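Long-range contact in 3-keto-5-aminohexanoate cleavage protein (Archaeoglobus fulgidus, PDB 3LOT), which probably cleaves 3-keto-5-aminohexanoate or a related beta-keto acid, using a bound zinc ion: residues Lys170-Thr184 and Pro196-Ile209. Numbering follows the deposited sequence.
Sequences KPELECYDIGQIYNT and PLRLQFIHGILGGI
I202 packs against Y176: its CB sits over one face of the tyrosine ring, 4.1 Å from the centroid in a CH-pi contact. With CG1 anti to the carbonyl carbon (chi1 -53°), I202 lies along that face, and CD1 reaches the phenol end, 3.6 Å from OH of Y176. CG1 of I205 then closes off the ring edge near CD2. Just beyond, the type II turn I205-G208 brings the chain back, and I209 N binds O of Y176 at 2.7 Å.

Toward the start of both segments, strands 170-175 and 197-203 pair in parallel, joined by bonds such as C175 N to O of Q200. On the helix side, CD1 of L173 fits against CD2 of L199, 3.6 Å away, and CG2 of T184 drops into the hollow between L197 and L199. I181 presses its CD1 obliquely on the F201 ring. E172, E174, R198 and Q200 carry polar groups on the opposite face. In one of two modelled conformers of E174, OE1 takes a nearly straight bond (167°) from Q200 NE2, on the syn lone pair and in the amide plane; Q200 OE1 goes to S235. E172, extended with CG anti to the backbone N (chi1 178°), lies beside R198 without a salt bridge, OE2 4.1 Å from NE of R198; D256 takes the NH1 end. With an alanine here the carboxylate is gone, and the water between E172 OE2 and Q200 OE1 is likely to lose an anchor and a gap to open beside R198. At the far end K170 NZ reaches O of P196.

Strand 170-175, helix 178-189 and strand 197-203 form a beta-alpha-beta crossover of the TIM barrel, with E172 near the zinc ligand H50 on the inner, polar side.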
ATOM      1  N   LYS D 170      18.138  -0.609  27.329  1.00 12.39           N
ATOM      2  CA  LYS D 170      17.014  -0.471  26.424  1.00 13.09           C
ATOM      3  C   LYS D 170      17.224  -1.354  25.202  1.00 13.46           C
ATOM      4  O   LYS D 170      18.282  -1.301  24.571  1.00 12.29           O
ATOM      5  CB  LYS D 170      16.813   0.944  25.919  1.00 13.46           C
ATOM      6  CG  LYS D 170      15.485   1.059  25.157  1.00 16.55           C
ATOM      7  CD  LYS D 170      15.097   2.458  24.818  1.00 19.91           C
ATOM      8  CE  LYS D 170      13.703   2.526  24.099  1.00 19.84           C
ATOM      9  NZ  LYS D 170      12.577   2.234  25.011  1.00 19.41           N
ATOM     10  N   PRO D 171      16.198  -2.132  24.838  1.00 14.23           N
ATOM     11  CA  PRO D 171      16.255  -2.872  23.597  1.00 14.55           C
ATOM     12  C   PRO D 171      16.048  -1.999  22.365  1.00 14.35           C
ATOM     13  O   PRO D 171      15.114  -1.198  22.278  1.00 14.68           O
ATOM     14  CB  PRO D 171      15.089  -3.878  23.734  1.00 15.07           C
ATOM     15  CG  PRO D 171      14.700  -3.828  25.147  1.00 14.65           C
ATOM     16  CD  PRO D 171      15.016  -2.501  25.633  1.00 14.17           C
ATOM     17  N   GLU D 172      16.923  -2.179  21.394  1.00 15.14           N
ATOM     18  CA  GLU D 172      16.696  -1.648  20.069  1.00 14.09           C
ATOM     19  C   GLU D 172      16.366  -2.854  19.220  1.00 14.44           C
ATOM     20  O   GLU D 172      17.226  -3.695  19.002  1.00 14.26           O
ATOM     21  CB  GLU D 172      17.933  -0.961  19.536  1.00 15.27           C
ATOM     22  CG  GLU D 172      17.726  -0.429  18.126  1.00 15.12           C
ATOM     23  CD  GLU D 172      18.882   0.367  17.609  1.00 19.51           C
ATOM     24  OE1 GLU D 172      19.825  -0.251  17.108  1.00 23.56           O
ATOM     25  OE2 GLU D 172      18.806   1.603  17.621  1.00 23.26           O
ATOM     26  N   LEU D 173      15.137  -2.892  18.699  1.00 13.74           N
ATOM     27  CA  LEU D 173      14.532  -4.136  18.248  1.00 13.94           C
ATOM     28  C   LEU D 173      14.709  -4.198  16.757  1.00 13.65           C
ATOM     29  O   LEU D 173      14.028  -3.497  16.038  1.00 14.89           O
ATOM     30  CB  LEU D 173      13.057  -4.150  18.623  1.00 13.72           C
ATOM     31  CG  LEU D 173      12.749  -4.037  20.143  1.00 14.02           C
ATOM     32  CD1 LEU D 173      11.298  -3.678  20.317  1.00 16.59           C
ATOM     33  CD2 LEU D 173      13.077  -5.357  20.841  1.00 16.47           C
ATOM     34  N   GLU D 174      15.602  -5.061  16.313  0.60 13.80           N
ATOM     35  CA  GLU D 174      16.015  -5.069  14.924  0.60 13.37           C
ATOM     36  C   GLU D 174      15.009  -5.935  14.195  0.60 12.68           C
ATOM     37  O   GLU D 174      14.747  -7.074  14.629  0.60 11.56           O
ATOM     38  CB  GLU D 174      17.416  -5.655  14.781  0.60 14.13           C
ATOM     39  CG  GLU D 174      18.427  -5.180  15.838  0.60 15.87           C
ATOM     40  CD  GLU D 174      18.672  -3.682  15.839  0.60 18.08           C
ATOM     41  OE1 GLU D 174      18.409  -3.010  14.815  0.60 20.30           O
ATOM     42  OE2 GLU D 174      19.125  -3.170  16.892  0.60 21.63           O
ATOM     43  N   CYS D 175      14.399  -5.366  13.166  1.00 11.36           N
ATOM     44  CA  CYS D 175      13.461  -6.074  12.330  1.00 13.02           C
ATOM     45  C   CYS D 175      13.875  -6.079  10.862  1.00 12.26           C
ATOM     46  O   CYS D 175      14.043  -5.029  10.266  1.00 12.84           O
ATOM     47  CB  CYS D 175      12.076  -5.455  12.415  1.00 12.81           C
ATOM     48  SG  CYS D 175      11.381  -5.492  14.122  1.00 16.03           S
ATOM     49  N   TYR D 176      13.992  -7.282  10.307  1.00 12.42           N
ATOM     50  CA  TYR D 176      14.469  -7.501   8.935  1.00 13.24           C
ATOM     51  C   TYR D 176      13.366  -7.963   7.979  1.00 13.92           C
ATOM     52  O   TYR D 176      13.652  -8.305   6.811  1.00 13.82           O
ATOM     53  CB  TYR D 176      15.572  -8.563   8.889  1.00 13.65           C
ATOM     54  CG  TYR D 176      16.836  -8.262   9.653  1.00 15.36           C
ATOM     55  CD1 TYR D 176      16.872  -8.394  11.034  1.00 15.44           C
ATOM     56  CD2 TYR D 176      18.005  -7.926   8.988  1.00 16.50           C
ATOM     57  CE1 TYR D 176      18.050  -8.161  11.760  1.00 19.15           C
ATOM     58  CE2 TYR D 176      19.178  -7.674   9.681  1.00 20.75           C
ATOM     59  CZ  TYR D 176      19.199  -7.802  11.072  1.00 19.97           C
ATOM     60  OH  TYR D 176      20.354  -7.533  11.762  1.00 22.78           O
ATOM     61  N   ASP D 177      12.121  -8.033   8.476  1.00 13.44           N
ATOM     62  CA  ASP D 177      10.994  -8.505   7.669  1.00 13.36           C
ATOM     63  C   ASP D 177       9.677  -8.167   8.404  1.00 12.77           C
ATOM     64  O   ASP D 177       9.669  -7.846   9.600  1.00 11.67           O
ATOM     65  CB  ASP D 177      11.086 -10.028   7.490  1.00 13.51           C
ATOM     66  CG  ASP D 177      10.620 -10.510   6.139  1.00 13.84           C
ATOM     67  OD1 ASP D 177       9.800  -9.852   5.436  1.00 15.79           O
ATOM     68  OD2 ASP D 177      11.088 -11.618   5.777  1.00 19.77           O
ATOM     69  N   ILE D 178       8.583  -8.267   7.672  1.00 13.62           N
ATOM     70  CA  ILE D 178       7.243  -8.001   8.199  1.00 12.95           C
ATOM     71  C   ILE D 178       6.927  -8.959   9.341  1.00 13.14           C
ATOM     72  O   ILE D 178       6.361  -8.552  10.361  1.00 12.73           O
ATOM     73  CB  ILE D 178       6.193  -8.059   7.098  1.00 12.70           C
ATOM     74  CG1 ILE D 178       6.549  -7.048   5.981  1.00 13.78           C
ATOM     75  CG2 ILE D 178       4.761  -7.819   7.680  1.00 12.76           C
ATOM     76  CD1 ILE D 178       6.710  -5.625   6.484  1.00 12.08           C
ATOM     77  N   GLY D 179       7.251 -10.239   9.180  1.00 13.41           N
ATOM     78  CA  GLY D 179       6.984 -11.227  10.232  1.00 13.96           C
ATOM     79  C   GLY D 179       7.629 -10.885  11.559  1.00 13.63           C
ATOM     80  O   GLY D 179       7.156 -11.265  12.625  1.00 13.59           O
ATOM     81  N   GLN D 180       8.766 -10.214  11.483  1.00 13.55           N
ATOM     82  CA  GLN D 180       9.516  -9.791  12.681  1.00 13.44           C
ATOM     83  C   GLN D 180       8.884  -8.588  13.397  1.00 12.49           C
ATOM     84  O   GLN D 180       9.018  -8.423  14.627  1.00 11.76           O
ATOM     85  CB  GLN D 180      10.981  -9.495  12.300  1.00 13.75           C
ATOM     86  CG  GLN D 180      11.715 -10.759  11.787  1.00 14.93           C
ATOM     87  CD  GLN D 180      13.223 -10.621  11.709  1.00 17.54           C
ATOM     88  OE1 GLN D 180      13.802  -9.576  12.023  1.00 14.53           O
ATOM     89  NE2 GLN D 180      13.876 -11.691  11.276  1.00 16.09           N
ATOM     90  N   ILE D 181       8.157  -7.762  12.651  1.00 12.45           N
ATOM     91  CA  ILE D 181       7.317  -6.745  13.298  1.00 12.09           C
ATOM     92  C   ILE D 181       6.141  -7.437  14.006  1.00 12.13           C
ATOM     93  O   ILE D 181       5.780  -7.107  15.131  1.00 11.91           O
ATOM     94  CB  ILE D 181       6.822  -5.701  12.312  1.00 13.61           C
ATOM     95  CG1 ILE D 181       8.035  -5.098  11.533  1.00 15.88           C
ATOM     96  CG2 ILE D 181       5.988  -4.667  13.059  1.00  9.40           C
ATOM     97  CD1 ILE D 181       7.715  -3.833  10.680  1.00 16.31           C
ATOM     98  N   TYR D 182       5.568  -8.428  13.347  1.00 12.67           N
ATOM     99  CA  TYR D 182       4.559  -9.284  13.954  1.00 11.97           C
ATOM    100  C   TYR D 182       5.104  -9.928  15.214  1.00 11.79           C
ATOM    101  O   TYR D 182       4.402  -9.938  16.231  1.00 10.82           O
ATOM    102  CB  TYR D 182       4.020 -10.331  12.985  1.00 12.16           C
ATOM    103  CG  TYR D 182       2.796  -9.853  12.180  1.00 11.34           C
ATOM    104  CD1 TYR D 182       1.481  -9.930  12.724  1.00 11.32           C
ATOM    105  CD2 TYR D 182       2.947  -9.300  10.947  1.00  9.16           C
ATOM    106  CE1 TYR D 182       0.378  -9.485  12.027  1.00 11.18           C
ATOM    107  CE2 TYR D 182       1.860  -8.836  10.242  1.00 12.34           C
ATOM    108  CZ  TYR D 182       0.569  -8.958  10.764  1.00 13.23           C
ATOM    109  OH  TYR D 182      -0.515  -8.535  10.024  1.00 13.86           O
ATOM    110  N   ASN D 183       6.332 -10.472  15.128  1.00 11.94           N
ATOM    111  CA  ASN D 183       6.975 -11.039  16.320  1.00 12.33           C
ATOM    112  C   ASN D 183       7.086  -9.964  17.434  1.00 12.51           C
ATOM    113  O   ASN D 183       6.802 -10.244  18.621  1.00 11.96           O
ATOM    114  CB  ASN D 183       8.365 -11.620  16.038  1.00 11.32           C
ATOM    115  CG  ASN D 183       8.365 -12.836  15.082  1.00 13.86           C
ATOM    116  OD1 ASN D 183       7.307 -13.360  14.687  1.00 14.99           O
ATOM    117  ND2 ASN D 183       9.593 -13.263  14.671  1.00 13.53           N
ATOM    118  N   THR D 184       7.513  -8.751  17.041  1.00 12.85           N
ATOM    119  CA  THR D 184       7.639  -7.636  17.975  1.00 13.09           C
ATOM    120  C   THR D 184       6.320  -7.286  18.691  1.00 13.84           C
ATOM    121  O   THR D 184       6.299  -7.128  19.936  1.00 12.33           O
ATOM    122  CB  THR D 184       8.264  -6.430  17.283  1.00 14.29           C
ATOM    123  OG1 THR D 184       9.556  -6.818  16.775  1.00 14.63           O
ATOM    124  CG2 THR D 184       8.349  -5.227  18.238  1.00 10.16           C
ATOM    125  N   PRO D 196       7.820   2.902  25.565  1.00 17.49           N
ATOM    126  CA  PRO D 196       7.793   2.917  24.101  1.00 17.46           C
ATOM    127  C   PRO D 196       8.932   2.098  23.513  1.00 16.60           C
ATOM    128  O   PRO D 196      10.070   2.169  23.964  1.00 16.01           O
ATOM    129  CB  PRO D 196       8.004   4.392  23.753  1.00 17.83           C
ATOM    130  CG  PRO D 196       8.550   5.002  24.956  1.00 18.81           C
ATOM    131  CD  PRO D 196       8.183   4.206  26.130  1.00 18.59           C
ATOM    132  N   LEU D 197       8.606   1.318  22.511  1.00 16.30           N
ATOM    133  CA  LEU D 197       9.570   0.461  21.893  1.00 15.12           C
ATOM    134  C   LEU D 197      10.454   1.287  20.957  1.00 14.62           C
ATOM    135  O   LEU D 197      10.055   2.338  20.458  1.00 14.04           O
ATOM    136  CB  LEU D 197       8.870  -0.635  21.095  1.00 15.53           C
ATOM    137  CG  LEU D 197       7.761  -1.440  21.805  1.00 16.46           C
ATOM    138  CD1 LEU D 197       7.218  -2.448  20.820  1.00 12.99           C
ATOM    139  CD2 LEU D 197       8.243  -2.120  23.064  1.00 13.98           C
ATOM    140  N   ARG D 198      11.663   0.805  20.763  1.00 13.68           N
ATOM    141  CA  ARG D 198      12.573   1.337  19.763  1.00 14.53           C
ATOM    142  C   ARG D 198      12.808   0.275  18.719  1.00 13.22           C
ATOM    143  O   ARG D 198      13.411  -0.738  19.017  1.00 12.67           O
ATOM    144  CB  ARG D 198      13.886   1.742  20.429  1.00 14.03           C
ATOM    145  CG  ARG D 198      14.940   2.316  19.473  1.00 17.09           C
ATOM    146  CD  ARG D 198      14.453   3.483  18.690  1.00 18.57           C
ATOM    147  NE  ARG D 198      15.570   4.135  18.001  1.00 18.86           N
ATOM    148  CZ  ARG D 198      15.475   5.254  17.274  1.00 17.72           C
ATOM    149  NH1 ARG D 198      14.332   5.876  17.157  1.00 14.41           N
ATOM    150  NH2 ARG D 198      16.548   5.763  16.665  1.00 17.85           N
ATOM    151  N   LEU D 199      12.380   0.535  17.484  1.00 13.67           N
ATOM    152  CA  LEU D 199      12.535  -0.422  16.378  1.00 14.00           C
ATOM    153  C   LEU D 199      13.538   0.090  15.355  1.00 13.54           C
ATOM    154  O   LEU D 199      13.621   1.274  15.068  1.00 12.58           O
ATOM    155  CB  LEU D 199      11.199  -0.672  15.605  1.00 13.70           C
ATOM    156  CG  LEU D 199       9.848  -1.039  16.245  1.00 18.16           C
ATOM    157  CD1 LEU D 199       8.978  -1.943  15.321  1.00 18.64           C
ATOM    158  CD2 LEU D 199       9.991  -1.669  17.574  1.00 16.15           C
ATOM    159  N   GLN D 200      14.247  -0.824  14.731  1.00 14.15           N
ATOM    160  CA  GLN D 200      15.053  -0.482  13.611  1.00 14.63           C
ATOM    161  C   GLN D 200      14.717  -1.406  12.443  1.00 14.88           C
ATOM    162  O   GLN D 200      14.683  -2.630  12.577  1.00 16.42           O
ATOM    163  CB  GLN D 200      16.490  -0.584  14.008  1.00 15.11           C
ATOM    164  CG  GLN D 200      17.487  -0.244  12.914  1.00 17.44           C
ATOM    165  CD  GLN D 200      18.616   0.538  13.491  1.00 21.78           C
ATOM    166  OE1 GLN D 200      18.776   1.706  13.195  1.00 18.68           O
ATOM    167  NE2 GLN D 200      19.362  -0.087  14.401  1.00 28.79           N
ATOM    168  N   PHE D 201      14.424  -0.805  11.319  1.00 13.45           N
ATOM    169  CA  PHE D 201      14.012  -1.537  10.151  1.00 13.25           C
ATOM    170  C   PHE D 201      15.265  -1.700   9.297  1.00 13.08           C
ATOM    171  O   PHE D 201      15.923  -0.694   9.016  1.00 14.25           O
ATOM    172  CB  PHE D 201      12.971  -0.742   9.392  1.00 13.22           C
ATOM    173  CG  PHE D 201      11.715  -0.420  10.181  1.00 14.72           C
ATOM    174  CD1 PHE D 201      11.184  -1.299  11.087  1.00 13.61           C
ATOM    175  CD2 PHE D 201      11.014   0.753   9.919  1.00 15.04           C
ATOM    176  CE1 PHE D 201       9.991  -1.002  11.737  1.00 14.05           C
ATOM    177  CE2 PHE D 201       9.831   1.041  10.590  1.00 14.45           C
ATOM    178  CZ  PHE D 201       9.339   0.169  11.501  1.00 13.75           C
ATOM    179  N   ILE D 202      15.633  -2.940   8.959  1.00 12.16           N
ATOM    180  CA  ILE D 202      16.874  -3.230   8.216  1.00 12.12           C
ATOM    181  C   ILE D 202      16.538  -3.818   6.844  1.00 11.93           C
ATOM    182  O   ILE D 202      15.910  -4.884   6.725  1.00 12.38           O
ATOM    183  CB  ILE D 202      17.804  -4.154   8.986  1.00 13.32           C
ATOM    184  CG1 ILE D 202      18.056  -3.562  10.416  1.00 14.99           C
ATOM    185  CG2 ILE D 202      19.141  -4.336   8.233  1.00 11.54           C
ATOM    186  CD1 ILE D 202      19.248  -4.171  11.188  1.00 17.47           C
ATOM    187  N   HIS D 203      16.962  -3.118   5.812  1.00 11.37           N
ATOM    188  CA  HIS D 203      16.551  -3.422   4.434  1.00 11.30           C
ATOM    189  C   HIS D 203      17.734  -3.851   3.609  1.00 12.13           C
ATOM    190  O   HIS D 203      18.758  -3.165   3.588  1.00 12.87           O
ATOM    191  CB  HIS D 203      15.862  -2.175   3.827  1.00 11.08           C
ATOM    192  CG  HIS D 203      14.491  -1.917   4.398  1.00 10.63           C
ATOM    193  ND1 HIS D 203      13.328  -2.303   3.758  1.00  8.12           N
ATOM    194  CD2 HIS D 203      14.103  -1.350   5.566  1.00 10.48           C
ATOM    195  CE1 HIS D 203      12.287  -1.966   4.496  1.00  9.99           C
ATOM    196  NE2 HIS D 203      12.729  -1.403   5.612  1.00 13.05           N
ATOM    197  N   GLY D 204      17.578  -4.967   2.914  1.00 11.90           N
ATOM    198  CA  GLY D 204      18.508  -5.398   1.896  1.00 11.87           C
ATOM    199  C   GLY D 204      19.346  -6.613   2.255  1.00 11.39           C
ATOM    200  O   GLY D 204      20.302  -6.901   1.572  1.00 12.22           O
ATOM    201  N   ILE D 205      19.050  -7.308   3.338  1.00 11.95           N
ATOM    202  CA  ILE D 205      19.763  -8.530   3.671  1.00 11.89           C
ATOM    203  C   ILE D 205      19.183  -9.692   2.850  1.00 12.46           C
ATOM    204  O   ILE D 205      17.956  -9.794   2.661  1.00 11.38           O
ATOM    205  CB  ILE D 205      19.716  -8.866   5.186  1.00 11.63           C
ATOM    206  CG1 ILE D 205      20.356  -7.746   6.006  1.00 12.97           C
ATOM    207  CG2 ILE D 205      20.405 -10.211   5.474  1.00 13.16           C
ATOM    208  CD1 ILE D 205      21.749  -7.394   5.644  1.00 13.24           C
ATOM    209  N   LEU D 206      20.077 -10.557   2.349  1.00 12.22           N
ATOM    210  CA  LEU D 206      19.648 -11.769   1.663  1.00 12.68           C
ATOM    211  C   LEU D 206      19.170 -12.681   2.790  1.00 13.40           C
ATOM    212  O   LEU D 206      19.986 -13.183   3.574  1.00 12.86           O
ATOM    213  CB  LEU D 206      20.779 -12.375   0.821  1.00 12.95           C
ATOM    214  CG  LEU D 206      20.516 -13.741   0.116  1.00 11.65           C
ATOM    215  CD1 LEU D 206      19.261 -13.703  -0.730  1.00 11.96           C
ATOM    216  CD2 LEU D 206      21.677 -14.261  -0.692  1.00 13.70           C
ATOM    217  N   GLY D 207      17.849 -12.909   2.844  1.00 12.96           N
ATOM    218  CA  GLY D 207      17.207 -13.588   3.957  1.00 13.58           C
ATOM    219  C   GLY D 207      16.164 -12.710   4.612  1.00 13.11           C
ATOM    220  O   GLY D 207      15.344 -13.184   5.412  1.00 12.34           O
ATOM    221  N   GLY D 208      16.196 -11.422   4.278  1.00 13.44           N
ATOM    222  CA  GLY D 208      15.236 -10.455   4.760  1.00 12.43           C
ATOM    223  C   GLY D 208      14.548  -9.688   3.677  1.00 12.30           C
ATOM    224  O   GLY D 208      14.657 -10.021   2.489  1.00 11.96           O
ATOM    225  N   ILE D 209      13.803  -8.663   4.095  1.00 12.46           N
ATOM    226  CA  ILE D 209      13.110  -7.784   3.153  1.00 11.30           C
ATOM    227  C   ILE D 209      14.090  -6.906   2.360  1.00 11.34           C
ATOM    228  O   ILE D 209      15.163  -6.582   2.851  1.00 10.41           O
ATOM    229  CB  ILE D 209      12.070  -6.924   3.889  1.00 12.14           C
ATOM    230  CG1 ILE D 209      11.128  -6.305   2.884  1.00 12.11           C
ATOM    231  CG2 ILE D 209      12.732  -5.837   4.796  1.00 10.68           C
ATOM    232  CD1 ILE D 209       9.764  -5.809   3.465  1.00  9.14           C
TER
HETATM  233  O   HOH W   1      12.529  -0.992  22.934  1.00 13.94           O
HETATM  234  O   HOH W   2      19.839   3.164  15.486  1.00 28.65           O
HETATM  235  O   HOH W   3      13.574 -12.367   7.439  1.00 24.37           O